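Local structure of Pre-mRNA splicing factor PRP8 (Cyanidioschyzon merolae, 6NQI) at residues W12-R17 against E64-M69; Q73-L78 against G99-K104; I82-T87 against D91-L96. The protein is a spliceosomal pre-mRNA splicing factor that probably binds snRNAs and intron RNA, and is represented here by its RNase H-like (RH) domain. All coordinates share one frame; numbering follows the deposited sequence.

All three contacts belong to one RNase H-like domain. Contact 1 packs helix 54-71 on strand 11-21, and contact 3 packs helix 90-97 on strand 81-84, the neighbour of 11-21 in the same mixed sheet; their centres are about 8 Å apart, and both reach the same beta-mercaptoethanol. Contact 2 lies toward the periphery, its centre about 14 Å from that of contact 1 and 15 Å from that of contact 3. It pairs the loop leaving helix 54-71 with the loop leaving helix 90-97. Along the chain contact 1 closes first, and the segments of contact 2 then flank those of contact 3. Contacts 1 and 3 thus pack two helices on neighbouring strands; contact 2 joins the loops beyond them.

Contact 1. Residues W12-R17 against E64-M69. With BME (beta-mercaptoethanol), chain C.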
ATOM      1  N   TRP A  12       2.789   1.752  -8.996  1.00 46.70           N
ATOM      2  CA  TRP A  12       2.454   0.852  -7.885  1.00 43.85           C
ATOM      3  C   TRP A  12       3.545   0.950  -6.831  1.00 43.35           C
ATOM      4  O   TRP A  12       4.678   0.521  -7.071  1.00 40.62           O
ATOM      5  CB  TRP A  12       2.294  -0.603  -8.335  1.00 38.81           C
ATOM      6  CG  TRP A  12       0.959  -0.905  -8.948  1.00 38.69           C
ATOM      7  CD1 TRP A  12      -0.025  -0.016  -9.206  1.00 42.62           C
ATOM      8  CD2 TRP A  12       0.467  -2.181  -9.379  1.00 34.85           C
ATOM      9  NE1 TRP A  12      -1.111  -0.645  -9.759  1.00 40.92           N
ATOM     10  CE2 TRP A  12      -0.832  -1.974  -9.888  1.00 36.25           C
ATOM     11  CE3 TRP A  12       0.989  -3.487  -9.357  1.00 31.13           C
ATOM     12  CZ2 TRP A  12      -1.617  -3.003 -10.386  1.00 35.83           C
ATOM     13  CZ3 TRP A  12       0.201  -4.532  -9.856  1.00 30.96           C
ATOM     14  CH2 TRP A  12      -1.084  -4.277 -10.368  1.00 33.26           C
ATOM     15  N   ILE A  13       3.206   1.495  -5.668  1.00 39.76           N
ATOM     16  CA  ILE A  13       4.111   1.512  -4.528  1.00 40.02           C
ATOM     17  C   ILE A  13       3.857   0.241  -3.699  1.00 38.78           C
ATOM     18  O   ILE A  13       2.748   0.026  -3.184  1.00 40.03           O
ATOM     19  CB  ILE A  13       3.908   2.772  -3.675  1.00 45.23           C
ATOM     20  CG1 ILE A  13       3.737   4.048  -4.519  1.00 49.47           C
ATOM     21  CG2 ILE A  13       5.118   2.962  -2.796  1.00 45.59           C
ATOM     22  CD1 ILE A  13       4.970   4.546  -5.289  1.00 48.40           C
ATOM     23  N   VAL A  14       4.867  -0.617  -3.586  1.00 45.07           N
ATOM     24  CA  VAL A  14       4.717  -1.885  -2.893  1.00 45.41           C
ATOM     25  C   VAL A  14       5.542  -1.859  -1.615  1.00 47.57           C
ATOM     26  O   VAL A  14       6.744  -1.551  -1.647  1.00 46.10           O
ATOM     27  CB  VAL A  14       5.116  -3.062  -3.789  1.00 40.98           C
ATOM     28  CG1 VAL A  14       4.596  -4.387  -3.144  1.00 40.17           C
ATOM     29  CG2 VAL A  14       4.626  -2.824  -5.234  1.00 38.52           C
ATOM     30  N   ASP A  15       4.883  -2.134  -0.489  1.00 52.05           N
ATOM     31  CA  ASP A  15       5.501  -2.093   0.836  1.00 52.24           C
ATOM     32  C   ASP A  15       5.148  -3.391   1.552  1.00 49.85           C
ATOM     33  O   ASP A  15       3.972  -3.646   1.845  1.00 51.52           O
ATOM     34  CB  ASP A  15       5.022  -0.860   1.616  1.00 56.89           C
ATOM     35  CG  ASP A  15       5.837  -0.584   2.876  1.00 57.04           C
ATOM     36  OD1 ASP A  15       6.532  -1.485   3.382  1.00 54.58           O
ATOM     37  OD2 ASP A  15       5.799   0.567   3.371  1.00 60.30           O
ATOM     38  N   ASP A  16       6.152  -4.219   1.821  1.00 58.87           N
ATOM     39  CA  ASP A  16       5.918  -5.482   2.505  1.00 60.81           C
ATOM     40  C   ASP A  16       6.554  -5.519   3.886  1.00 62.82           C
ATOM     41  O   ASP A  16       6.564  -6.568   4.521  1.00 64.80           O
ATOM     42  CB  ASP A  16       6.397  -6.654   1.634  1.00 60.57           C
ATOM     43  CG  ASP A  16       7.909  -6.730   1.516  1.00 60.42           C
ATOM     44  OD1 ASP A  16       8.599  -5.731   1.832  1.00 59.28           O
ATOM     45  OD2 ASP A  16       8.402  -7.794   1.068  1.00 62.21           O
ATOM     46  N   ARG A  17       7.018  -4.381   4.387  1.00 50.84           N
ATOM     47  CA  ARG A  17       7.715  -4.305   5.664  1.00 52.05           C
ATOM     48  C   ARG A  17       6.876  -4.774   6.860  1.00 54.62           C
ATOM     49  O   ARG A  17       7.416  -4.891   7.969  1.00 55.52           O
ATOM     50  CB  ARG A  17       8.195  -2.876   5.876  1.00 51.69           C
ATOM     51  CG  ARG A  17       9.323  -2.522   4.969  1.00 49.65           C
ATOM     52  CD  ARG A  17       9.733  -1.087   5.127  1.00 49.98           C
ATOM     53  NE  ARG A  17       8.798  -0.165   4.491  1.00 50.65           N
ATOM     54  CZ  ARG A  17       9.042   1.139   4.369  1.00 51.78           C
ATOM     55  NH1 ARG A  17      10.187   1.625   4.844  1.00 51.91           N
ATOM     56  NH2 ARG A  17       8.166   1.946   3.767  1.00 53.38           N
ATOM     57  N   GLU A  64       5.902 -12.766  -5.739  1.00 58.11           N
ATOM     58  CA  GLU A  64       4.828 -13.567  -6.305  1.00 58.77           C
ATOM     59  C   GLU A  64       3.484 -12.837  -6.214  1.00 56.97           C
ATOM     60  O   GLU A  64       2.664 -12.907  -7.142  1.00 58.46           O
ATOM     61  CB  GLU A  64       4.802 -14.927  -5.605  1.00 58.97           C
ATOM     62  CG  GLU A  64       4.049 -15.990  -6.369  1.00 59.81           C
ATOM     63  CD  GLU A  64       2.546 -15.941  -6.169  1.00 58.87           C
ATOM     64  OE1 GLU A  64       2.078 -15.321  -5.168  1.00 56.97           O
ATOM     65  OE2 GLU A  64       1.831 -16.556  -7.009  1.00 60.18           O
ATOM     66  N   HIS A  65       3.266 -12.085  -5.131  1.00 47.43           N
ATOM     67  CA  HIS A  65       2.020 -11.333  -4.989  1.00 45.63           C
ATOM     68  C   HIS A  65       1.905 -10.242  -6.045  1.00 46.15           C
ATOM     69  O   HIS A  65       0.860 -10.112  -6.697  1.00 47.61           O
ATOM     70  CB  HIS A  65       1.917 -10.742  -3.572  1.00 42.58           C
ATOM     71  CG  HIS A  65       0.792  -9.762  -3.397  1.00 40.57           C
ATOM     72  ND1 HIS A  65       0.999  -8.449  -3.010  1.00 38.28           N
ATOM     73  CD2 HIS A  65      -0.544  -9.889  -3.595  1.00 40.97           C
ATOM     74  CE1 HIS A  65      -0.163  -7.820  -2.952  1.00 37.43           C
ATOM     75  NE2 HIS A  65      -1.114  -8.667  -3.315  1.00 39.14           N
ATOM     76  N   VAL A  66       2.979  -9.466  -6.238  1.00 39.68           N
ATOM     77  CA  VAL A  66       2.984  -8.452  -7.292  1.00 40.17           C
ATOM     78  C   VAL A  66       2.713  -9.092  -8.648  1.00 43.79           C
ATOM     79  O   VAL A  66       1.909  -8.580  -9.438  1.00 45.07           O
ATOM     80  CB  VAL A  66       4.299  -7.650  -7.279  1.00 38.91           C
ATOM     81  CG1 VAL A  66       4.458  -6.849  -8.551  1.00 39.62           C
ATOM     82  CG2 VAL A  66       4.310  -6.693  -6.096  1.00 35.90           C
ATOM     83  N   LEU A  67       3.349 -10.230  -8.936  1.00 54.03           N
ATOM     84  CA  LEU A  67       3.049 -10.895 -10.200  1.00 57.23           C
ATOM     85  C   LEU A  67       1.565 -11.244 -10.298  1.00 58.37           C
ATOM     86  O   LEU A  67       0.957 -11.092 -11.362  1.00 58.85           O
ATOM     87  CB  LEU A  67       3.918 -12.137 -10.378  1.00 59.12           C
ATOM     88  CG  LEU A  67       3.607 -12.976 -11.630  1.00 60.02           C
ATOM     89  CD1 LEU A  67       3.655 -12.157 -12.911  1.00 59.10           C
ATOM     90  CD2 LEU A  67       4.532 -14.187 -11.760  1.00 60.18           C
ATOM     91  N   THR A  68       0.957 -11.701  -9.201  1.00 51.96           N
ATOM     92  CA  THR A  68      -0.461 -12.075  -9.260  1.00 52.65           C
ATOM     93  C   THR A  68      -1.351 -10.853  -9.495  1.00 52.14           C
ATOM     94  O   THR A  68      -2.299 -10.904 -10.299  1.00 53.12           O
ATOM     95  CB  THR A  68      -0.867 -12.819  -7.981  1.00 50.11           C
ATOM     96  OG1 THR A  68      -0.031 -13.966  -7.843  1.00 50.06           O
ATOM     97  CG2 THR A  68      -2.302 -13.301  -8.084  1.00 50.52           C
ATOM     98  N   MET A  69      -1.061  -9.750  -8.800  1.00 67.36           N
ATOM     99  CA  MET A  69      -1.850  -8.537  -9.002  1.00 66.81           C
ATOM    100  C   MET A  69      -1.686  -8.010 -10.422  1.00 68.07           C
ATOM    101  O   MET A  69      -2.650  -7.496 -11.006  1.00 68.51           O
ATOM    102  CB  MET A  69      -1.469  -7.437  -7.998  1.00 63.77           C
ATOM    103  CG  MET A  69      -1.676  -7.730  -6.513  1.00 60.29           C
ATOM    104  SD  MET A  69      -3.270  -8.473  -6.083  1.00 60.83           S
ATOM    105  CE  MET A  69      -4.439  -7.348  -6.828  1.00 62.30           C
TER
HETATM  106  C1  BME C2101       7.727  -4.652  -1.258  0.81 52.71           C
HETATM  107  C2  BME C2101       8.686  -5.509  -2.062  0.81 52.71           C
HETATM  108  O1  BME C2101       8.539  -4.005  -0.311  0.81 52.71           O
HETATM  109  S2  BME C2101       7.886  -6.743  -3.117  0.81 52.71           S
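Trp12 and Val14, two residues apart on the strand, both send their side chains to the helix segment 64-69. The indole of Trp12 comes edge first: CZ3 lies 3.8 Å from Met69 CB, and CH2 is 3.6 Å from Met69 O, which sits in the ring plane. The indole and the Met69 side chain cross at about a right angle, and beyond CB the methionine bends away. Val14 meets Val66 methyl to methyl, Val14 CG1 3.8 Å from Val66 CG2, with no hydrogen bond between the segments.

The next shell is polar. Trp12 NE1 is satisfied by Glu32 OE2, which holds one edge of the indole while the opposite end rests on the helix. Asp16, with CG between its backbone N and carbonyl carbon (chi1 70°), accepts at OD1 from O1 of a beta-mercaptoethanol at 2.8 Å; this is probably a crystallisation additive, and its C1 also lies 3.7 Å from Val14 CG1. Replacing Asp16 by an alanine would take that carboxylate away and probably leave the additive's hydroxyl without its acceptor. Asp15 OD1 closes an Asx turn by accepting from Arg17 N, while the guanidinium grips the carboxylate side-on, NE to OD1 and NH2 to OD2, both at 2.8 Å. Arg17 NH2 reaches OD2 from above the carboxylate plane.

The strand segment and the helix segment run roughly antiparallel, their axes approaching to 10.9 Å at an angle of 147°. The strand is flanked by 81-84, through backbone bonds from Trp12 and Val14 to Val83, and by 24-32, through Ile13 and Trp31. Leu93 of helix 90-97 touches Val66, so the two helices lie side by side on this face of the sheet.

Contact 2. Residues Q73-L78 against G99-K104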
ATOM      1  N   GLN A  73      -4.903  -7.617 -13.777  1.00 95.12           N
ATOM      2  CA  GLN A  73      -5.186  -6.295 -14.328  1.00 95.84           C
ATOM      3  C   GLN A  73      -5.376  -6.338 -15.838  1.00 99.80           C
ATOM      4  O   GLN A  73      -4.727  -7.130 -16.528  1.00101.21           O
ATOM      5  CB  GLN A  73      -4.051  -5.323 -14.014  1.00 94.77           C
ATOM      6  CG  GLN A  73      -3.889  -4.991 -12.532  1.00 92.61           C
ATOM      7  CD  GLN A  73      -5.040  -4.208 -11.970  1.00 91.83           C
ATOM      8  OE1 GLN A  73      -5.175  -3.042 -12.303  1.00 92.74           O
ATOM      9  NE2 GLN A  73      -5.856  -4.814 -11.092  1.00 90.37           N
ATOM     10  N   PRO A  74      -6.285  -5.523 -16.366  1.00 70.65           N
ATOM     11  CA  PRO A  74      -6.346  -5.324 -17.822  1.00 75.37           C
ATOM     12  C   PRO A  74      -5.110  -4.581 -18.313  1.00 73.62           C
ATOM     13  O   PRO A  74      -4.436  -3.879 -17.558  1.00 69.61           O
ATOM     14  CB  PRO A  74      -7.616  -4.487 -18.020  1.00 78.44           C
ATOM     15  CG  PRO A  74      -8.409  -4.682 -16.767  1.00 76.51           C
ATOM     16  CD  PRO A  74      -7.397  -4.853 -15.670  1.00 70.57           C
ATOM     17  N   THR A  75      -4.815  -4.733 -19.604  1.00 97.12           N
ATOM     18  CA  THR A  75      -3.612  -4.100 -20.143  1.00 96.24           C
ATOM     19  C   THR A  75      -3.679  -2.571 -20.063  1.00 95.08           C
ATOM     20  O   THR A  75      -2.647  -1.918 -19.870  1.00 92.56           O
ATOM     21  CB  THR A  75      -3.377  -4.558 -21.581  1.00101.85           C
ATOM     22  OG1 THR A  75      -4.551  -4.299 -22.353  1.00107.17           O
ATOM     23  CG2 THR A  75      -3.066  -6.046 -21.620  1.00102.98           C
ATOM     24  N   GLU A  76      -4.869  -1.980 -20.199  1.00101.29           N
ATOM     25  CA  GLU A  76      -4.990  -0.534 -20.027  1.00100.33           C
ATOM     26  C   GLU A  76      -4.826  -0.076 -18.578  1.00 94.94           C
ATOM     27  O   GLU A  76      -4.680   1.125 -18.341  1.00 94.36           O
ATOM     28  CB  GLU A  76      -6.304  -0.021 -20.632  1.00105.21           C
ATOM     29  CG  GLU A  76      -6.352  -0.113 -22.187  1.00111.58           C
ATOM     30  CD  GLU A  76      -6.752  -1.474 -22.731  1.00115.51           C
ATOM     31  OE1 GLU A  76      -6.511  -2.489 -22.032  1.00112.61           O
ATOM     32  OE2 GLU A  76      -7.277  -1.516 -23.873  1.00121.97           O
ATOM     33  N   GLU A  77      -4.866  -0.973 -17.598  1.00 77.72           N
ATOM     34  CA  GLU A  77      -4.739  -0.555 -16.209  1.00 76.01           C
ATOM     35  C   GLU A  77      -3.451  -1.059 -15.567  1.00 75.03           C
ATOM     36  O   GLU A  77      -3.314  -1.019 -14.339  1.00 73.59           O
ATOM     37  CB  GLU A  77      -5.933  -1.028 -15.390  1.00 74.30           C
ATOM     38  CG  GLU A  77      -7.254  -0.345 -15.655  1.00 76.39           C
ATOM     39  CD  GLU A  77      -8.340  -0.931 -14.760  1.00 76.08           C
ATOM     40  OE1 GLU A  77      -9.291  -1.545 -15.295  1.00 79.32           O
ATOM     41  OE2 GLU A  77      -8.215  -0.803 -13.511  1.00 73.72           O
ATOM     42  N   LEU A  78      -2.500  -1.517 -16.374  1.00 58.34           N
ATOM     43  CA  LEU A  78      -1.223  -1.963 -15.845  1.00 57.70           C
ATOM     44  C   LEU A  78      -0.423  -0.751 -15.389  1.00 59.02           C
ATOM     45  O   LEU A  78      -0.498   0.307 -16.013  1.00 61.03           O
ATOM     46  CB  LEU A  78      -0.442  -2.705 -16.917  1.00 58.28           C
ATOM     47  CG  LEU A  78      -1.005  -4.057 -17.354  1.00 58.04           C
ATOM     48  CD1 LEU A  78      -0.200  -4.573 -18.541  1.00 60.99           C
ATOM     49  CD2 LEU A  78      -1.028  -5.057 -16.204  1.00 56.83           C
ATOM     50  N   GLY A  99      10.378 -13.310 -19.004  1.00 71.84           N
ATOM     51  CA  GLY A  99       9.618 -14.122 -19.928  1.00 75.93           C
ATOM     52  C   GLY A  99       8.138 -13.814 -20.022  1.00 74.79           C
ATOM     53  O   GLY A  99       7.437 -14.490 -20.788  1.00 78.78           O
ATOM     54  N   THR A 100       7.632 -12.837 -19.263  1.00 85.67           N
ATOM     55  CA  THR A 100       6.218 -12.478 -19.258  1.00 84.69           C
ATOM     56  C   THR A 100       5.979 -11.114 -19.901  1.00 84.79           C
ATOM     57  O   THR A 100       6.888 -10.291 -20.051  1.00 84.31           O
ATOM     58  CB  THR A 100       5.671 -12.456 -17.832  1.00 80.35           C
ATOM     59  OG1 THR A 100       6.031 -11.214 -17.213  1.00 79.42           O
ATOM     60  CG2 THR A 100       6.249 -13.602 -17.033  1.00 81.04           C
ATOM     61  N   GLU A 101       4.700 -10.848 -20.190  1.00 88.27           N
ATOM     62  CA  GLU A 101       4.276  -9.576 -20.771  1.00 88.72           C
ATOM     63  C   GLU A 101       4.544  -8.395 -19.853  1.00 83.69           C
ATOM     64  O   GLU A 101       4.492  -7.243 -20.307  1.00 84.09           O
ATOM     65  CB  GLU A 101       2.786  -9.675 -21.108  1.00 90.87           C
ATOM     66  CG  GLU A 101       1.916 -10.139 -19.918  1.00 87.55           C
ATOM     67  CD  GLU A 101       0.453 -10.360 -20.292  1.00 90.76           C
ATOM     68  OE1 GLU A 101      -0.217  -9.375 -20.678  1.00 91.56           O
ATOM     69  OE2 GLU A 101      -0.021 -11.520 -20.215  1.00 93.00           O
ATOM     70  N   TYR A 102       4.824  -8.655 -18.577  1.00 63.84           N
ATOM     71  CA  TYR A 102       5.076  -7.613 -17.593  1.00 63.44           C
ATOM     72  C   TYR A 102       6.561  -7.317 -17.450  1.00 64.47           C
ATOM     73  O   TYR A 102       6.941  -6.457 -16.642  1.00 64.06           O
ATOM     74  CB  TYR A 102       4.464  -7.998 -16.229  1.00 62.79           C
ATOM     75  CG  TYR A 102       3.080  -8.596 -16.372  1.00 61.22           C
ATOM     76  CD1 TYR A 102       1.978  -7.790 -16.631  1.00 59.67           C
ATOM     77  CD2 TYR A 102       2.881  -9.970 -16.263  1.00 61.22           C
ATOM     78  CE1 TYR A 102       0.722  -8.329 -16.784  1.00 58.84           C
ATOM     79  CE2 TYR A 102       1.624 -10.517 -16.405  1.00 60.08           C
ATOM     80  CZ  TYR A 102       0.548  -9.692 -16.663  1.00 60.25           C
ATOM     81  OH  TYR A 102      -0.709 -10.237 -16.805  1.00 62.76           O
ATOM     82  N   ALA A 103       7.415  -8.024 -18.188  1.00 59.71           N
ATOM     83  CA  ALA A 103       8.790  -7.582 -18.251  1.00 60.44           C
ATOM     84  C   ALA A 103       8.810  -6.259 -19.000  1.00 61.83           C
ATOM     85  O   ALA A 103       7.870  -5.922 -19.733  1.00 63.36           O
ATOM     86  CB  ALA A 103       9.671  -8.629 -18.914  1.00 64.43           C
ATOM     87  N   LYS A 104       9.869  -5.490 -18.778  1.00 85.22           N
ATOM     88  CA  LYS A 104      10.048  -4.157 -19.360  1.00 86.26           C
ATOM     89  C   LYS A 104       9.029  -3.164 -18.796  1.00 84.27           C
ATOM     90  O   LYS A 104       8.784  -2.101 -19.387  1.00 84.55           O
ATOM     91  CB  LYS A 104       9.975  -4.205 -20.892  1.00 91.22           C
ATOM     92  CG  LYS A 104      10.972  -5.220 -21.502  1.00 95.15           C
ATOM     93  CD  LYS A 104      12.416  -5.019 -21.043  1.00 95.51           C
ATOM     94  CE  LYS A 104      13.389  -5.912 -21.818  1.00100.49           C
ATOM     95  NZ  LYS A 104      13.665  -5.449 -23.207  1.00106.02           N
TER
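Thr75 faces Glu101 and Leu78 faces Tyr102 across two irregular loop segments, with CA atoms 9.6 Å and 8.6 Å apart, so side chains alone bridge the gap. The main touch is between Leu78 CD2 and Tyr102 CE1, at 3.8 Å. The methyl comes in at the edge of the phenol, near its plane, and the two side chains cross at about a right angle. The CB of Tyr102 does not itself aim at the leucine; with CG set beside the backbone N (chi1 -43°), the ring brings CE1 across to Leu78. One face of that ring is covered from within its own segment: Glu101 CG sits over the ring centre, 3.5 Å above the plane. The carboxylate of Glu101 extends toward Thr75, where OE1 comes no nearer than 4.5 Å to Thr75 CG2.

Each loop is braced internally. A type I beta turn runs from Thr100 to Ala103, closed by Ala103 N to Thr100 O, and Thr100 OG1 accepts from Tyr102 N at 3.1 Å in an ST turn. On the other side Thr75 OG1 donates to Glu76 OE1 from above the carboxylate plane, over 2.7 Å.

Gln73 OE1 is taken by Arg37 NH2, tying the first loop to strand 37-43. Tyr102 also packs on Leu67, Leu70 and Arg71, so the second loop, which runs from helix 90-97 to strand 107-108, lies against the C-terminal end of helix 54-71.

Contact 3. Residues I82-T87 against D91-L96; sequences IVLAQT and DPLKTL. With BME (beta-mercaptoethanol), chain C.
Leu93 on the helix lies over Ile82 and Leu84 of the strand, inside the beta-alpha-beta crossover in which helix 90-97 connects parallel strands 81-84 and 107-108 of the RNase H-like fold. A single methyl carries the contact. Leu93 CD2 is 4.1 Å from Ile82 CG2 and likewise 4.1 Å from Leu84 CD1, and its side chain meets both partners obliquely. Leu93 reaches the sheet with CG opposite its backbone N (chi1 -176°), the branch directed at the strand. Ile82 answers with CG2, the gamma branch that lies opposite its own N, while CG1 lies beside the backbone N, anti to the carbonyl carbon.

Leu84 has CG anti to the carbonyl carbon (chi1 -55°) and turns both methyls toward Leu93 CD2, each about 4.1 Å from it; CD2 of Leu84 also borders the beta-mercaptoethanol, 3.6 Å from its S2. The same molecule takes a weak hydrogen bond from Gln86 N to O1, two residues past the end of the strand.

Around this core, Leu84 also packs on Val14 of the adjoining strand and on Val107 of strand 107-108, and Leu93 touches Val107 as well. Pro92 and Leu96, from the same helix, rest on Trp60 of helix 54-71. Further round the helix, Asp91 O accepts twice, from Thr95 N and from Thr95 OG1, the hydroxyl standing above the carbonyl plane at 3.1 Å.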
ATOM      1  N   ILE A  82       6.765   0.280 -11.117  1.00 45.49           N
ATOM      2  CA  ILE A  82       6.605  -0.442  -9.854  1.00 42.84           C
ATOM      3  C   ILE A  82       7.710   0.025  -8.925  1.00 41.55           C
ATOM      4  O   ILE A  82       8.885  -0.045  -9.294  1.00 41.79           O
ATOM      5  CB  ILE A  82       6.672  -1.964 -10.052  1.00 41.67           C
ATOM      6  CG1 ILE A  82       5.470  -2.430 -10.875  1.00 42.85           C
ATOM      7  CG2 ILE A  82       6.770  -2.656  -8.700  1.00 38.92           C
ATOM      8  CD1 ILE A  82       5.655  -3.763 -11.569  1.00 42.74           C
ATOM      9  N   VAL A  83       7.351   0.506  -7.741  1.00 53.35           N
ATOM     10  CA  VAL A  83       8.333   1.014  -6.785  1.00 52.08           C
ATOM     11  C   VAL A  83       8.259   0.148  -5.535  1.00 48.70           C
ATOM     12  O   VAL A  83       7.211   0.098  -4.876  1.00 46.34           O
ATOM     13  CB  VAL A  83       8.094   2.498  -6.440  1.00 52.80           C
ATOM     14  CG1 VAL A  83       9.258   3.064  -5.619  1.00 52.43           C
ATOM     15  CG2 VAL A  83       7.807   3.334  -7.678  1.00 56.85           C
ATOM     16  N   LEU A  84       9.362  -0.513  -5.197  1.00 59.55           N
ATOM     17  CA  LEU A  84       9.441  -1.399  -4.044  1.00 57.85           C
ATOM     18  C   LEU A  84      10.042  -0.668  -2.859  1.00 57.59           C
ATOM     19  O   LEU A  84      11.025   0.068  -2.997  1.00 59.50           O
ATOM     20  CB  LEU A  84      10.288  -2.637  -4.342  1.00 59.46           C
ATOM     21  CG  LEU A  84       9.876  -3.459  -5.553  1.00 60.34           C
ATOM     22  CD1 LEU A  84      10.869  -4.577  -5.816  1.00 62.14           C
ATOM     23  CD2 LEU A  84       8.479  -4.008  -5.318  1.00 58.84           C
ATOM     24  N   ALA A  85       9.426  -0.862  -1.695  1.00 52.00           N
ATOM     25  CA  ALA A  85       9.954  -0.239  -0.493  1.00 52.51           C
ATOM     26  C   ALA A  85      11.245  -0.910  -0.049  1.00 55.66           C
ATOM     27  O   ALA A  85      12.130  -0.244   0.492  1.00 57.10           O
ATOM     28  CB  ALA A  85       8.910  -0.267   0.621  1.00 49.74           C
ATOM     29  N   GLN A  86      11.370  -2.225  -0.251  1.00 69.70           N
ATOM     30  CA  GLN A  86      12.565  -2.966   0.150  1.00 72.35           C
ATOM     31  C   GLN A  86      13.289  -3.523  -1.072  1.00 73.60           C
ATOM     32  O   GLN A  86      12.696  -4.234  -1.893  1.00 73.31           O
ATOM     33  CB  GLN A  86      12.217  -4.085   1.134  1.00 73.25           C
ATOM     34  CG  GLN A  86      12.107  -3.581   2.570  1.00 71.74           C
ATOM     35  CD  GLN A  86      11.795  -4.682   3.584  1.00 71.64           C
ATOM     36  OE1 GLN A  86      11.098  -5.650   3.274  1.00 71.15           O
ATOM     37  NE2 GLN A  86      12.311  -4.526   4.806  1.00 71.67           N
ATOM     38  N   THR A  87      14.588  -3.237  -1.161  1.00 55.89           N
ATOM     39  CA  THR A  87      15.328  -3.582  -2.365  1.00 58.22           C
ATOM     40  C   THR A  87      15.557  -5.081  -2.470  1.00 59.17           C
ATOM     41  O   THR A  87      15.850  -5.580  -3.565  1.00 60.90           O
ATOM     42  CB  THR A  87      16.654  -2.810  -2.392  1.00 59.87           C
ATOM     43  OG1 THR A  87      17.279  -2.949  -3.678  1.00 61.80           O
ATOM     44  CG2 THR A  87      17.618  -3.308  -1.310  1.00 62.96           C
ATOM     45  N   ASP A  91      15.439  -8.076  -7.046  1.00 70.68           N
ATOM     46  CA  ASP A  91      15.869  -9.241  -7.815  1.00 71.17           C
ATOM     47  C   ASP A  91      14.789 -10.307  -7.927  1.00 71.95           C
ATOM     48  O   ASP A  91      14.534 -10.772  -9.052  1.00 72.99           O
ATOM     49  CB  ASP A  91      17.132  -9.850  -7.203  1.00 72.21           C
ATOM     50  CG  ASP A  91      18.405  -9.192  -7.689  1.00 75.73           C
ATOM     51  OD1 ASP A  91      18.339  -8.391  -8.662  1.00 76.15           O
ATOM     52  OD2 ASP A  91      19.483  -9.584  -7.162  1.00 78.86           O
ATOM     53  N   PRO A  92      14.146 -10.765  -6.834  1.00 50.98           N
ATOM     54  CA  PRO A  92      13.092 -11.792  -6.984  1.00 51.85           C
ATOM     55  C   PRO A  92      11.971 -11.386  -7.919  1.00 53.57           C
ATOM     56  O   PRO A  92      11.574 -12.173  -8.791  1.00 55.07           O
ATOM     57  CB  PRO A  92      12.605 -11.991  -5.544  1.00 51.06           C
ATOM     58  CG  PRO A  92      13.810 -11.703  -4.706  1.00 49.75           C
ATOM     59  CD  PRO A  92      14.491 -10.558  -5.413  1.00 49.68           C
ATOM     60  N   LEU A  93      11.450 -10.168  -7.763  1.00 48.27           N
ATOM     61  CA  LEU A  93      10.417  -9.684  -8.671  1.00 50.35           C
ATOM     62  C   LEU A  93      10.857  -9.778 -10.130  1.00 51.69           C
ATOM     63  O   LEU A  93      10.166 -10.373 -10.967  1.00 53.83           O
ATOM     64  CB  LEU A  93      10.052  -8.254  -8.321  1.00 50.14           C
ATOM     65  CG  LEU A  93       8.920  -7.707  -9.169  1.00 52.68           C
ATOM     66  CD1 LEU A  93       7.723  -8.630  -9.090  1.00 54.21           C
ATOM     67  CD2 LEU A  93       8.573  -6.328  -8.673  1.00 51.91           C
ATOM     68  N   LYS A  94      12.006  -9.194 -10.461  1.00 68.98           N
ATOM     69  CA  LYS A  94      12.490  -9.315 -11.831  1.00 69.95           C
ATOM     70  C   LYS A  94      12.504 -10.777 -12.280  1.00 70.54           C
ATOM     71  O   LYS A  94      12.029 -11.091 -13.380  1.00 71.76           O
ATOM     72  CB  LYS A  94      13.856  -8.643 -11.965  1.00 68.52           C
ATOM     73  CG  LYS A  94      13.739  -7.120 -11.879  1.00 68.11           C
ATOM     74  CD  LYS A  94      15.097  -6.466 -11.709  1.00 67.69           C
ATOM     75  CE  LYS A  94      14.991  -4.957 -11.757  1.00 66.66           C
ATOM     76  NZ  LYS A  94      15.010  -4.416 -13.164  1.00 70.05           N
ATOM     77  N   THR A  95      12.970 -11.698 -11.416  1.00 59.40           N
ATOM     78  CA  THR A  95      13.037 -13.104 -11.825  1.00 61.02           C
ATOM     79  C   THR A  95      11.656 -13.646 -12.163  1.00 62.41           C
ATOM     80  O   THR A  95      11.488 -14.360 -13.155  1.00 64.22           O
ATOM     81  CB  THR A  95      13.643 -13.984 -10.732  1.00 60.79           C
ATOM     82  OG1 THR A  95      14.956 -13.527 -10.405  1.00 62.21           O
ATOM     83  CG2 THR A  95      13.742 -15.423 -11.234  1.00 64.10           C
ATOM     84  N   LEU A  96      10.645 -13.305 -11.362  1.00 52.48           N
ATOM     85  CA  LEU A  96       9.320 -13.839 -11.636  1.00 55.22           C
ATOM     86  C   LEU A  96       8.658 -13.163 -12.832  1.00 57.24           C
ATOM     87  O   LEU A  96       7.670 -13.695 -13.350  1.00 58.18           O
ATOM     88  CB  LEU A  96       8.425 -13.711 -10.406  1.00 54.97           C
ATOM     89  CG  LEU A  96       8.910 -14.410  -9.129  1.00 51.99           C
ATOM     90  CD1 LEU A  96       7.862 -14.448  -8.035  1.00 51.80           C
ATOM     91  CD2 LEU A  96       9.412 -15.798  -9.438  1.00 52.08           C
TER
HETATM   92  C1  BME C2101       7.727  -4.652  -1.258  0.81 52.71           C
HETATM   93  C2  BME C2101       8.686  -5.509  -2.062  0.81 52.71           C
HETATM   94  O1  BME C2101       8.539  -4.005  -0.311  0.81 52.71           O
HETATM   95  S2  BME C2101       7.886  -6.743  -3.117  0.81 52.71           S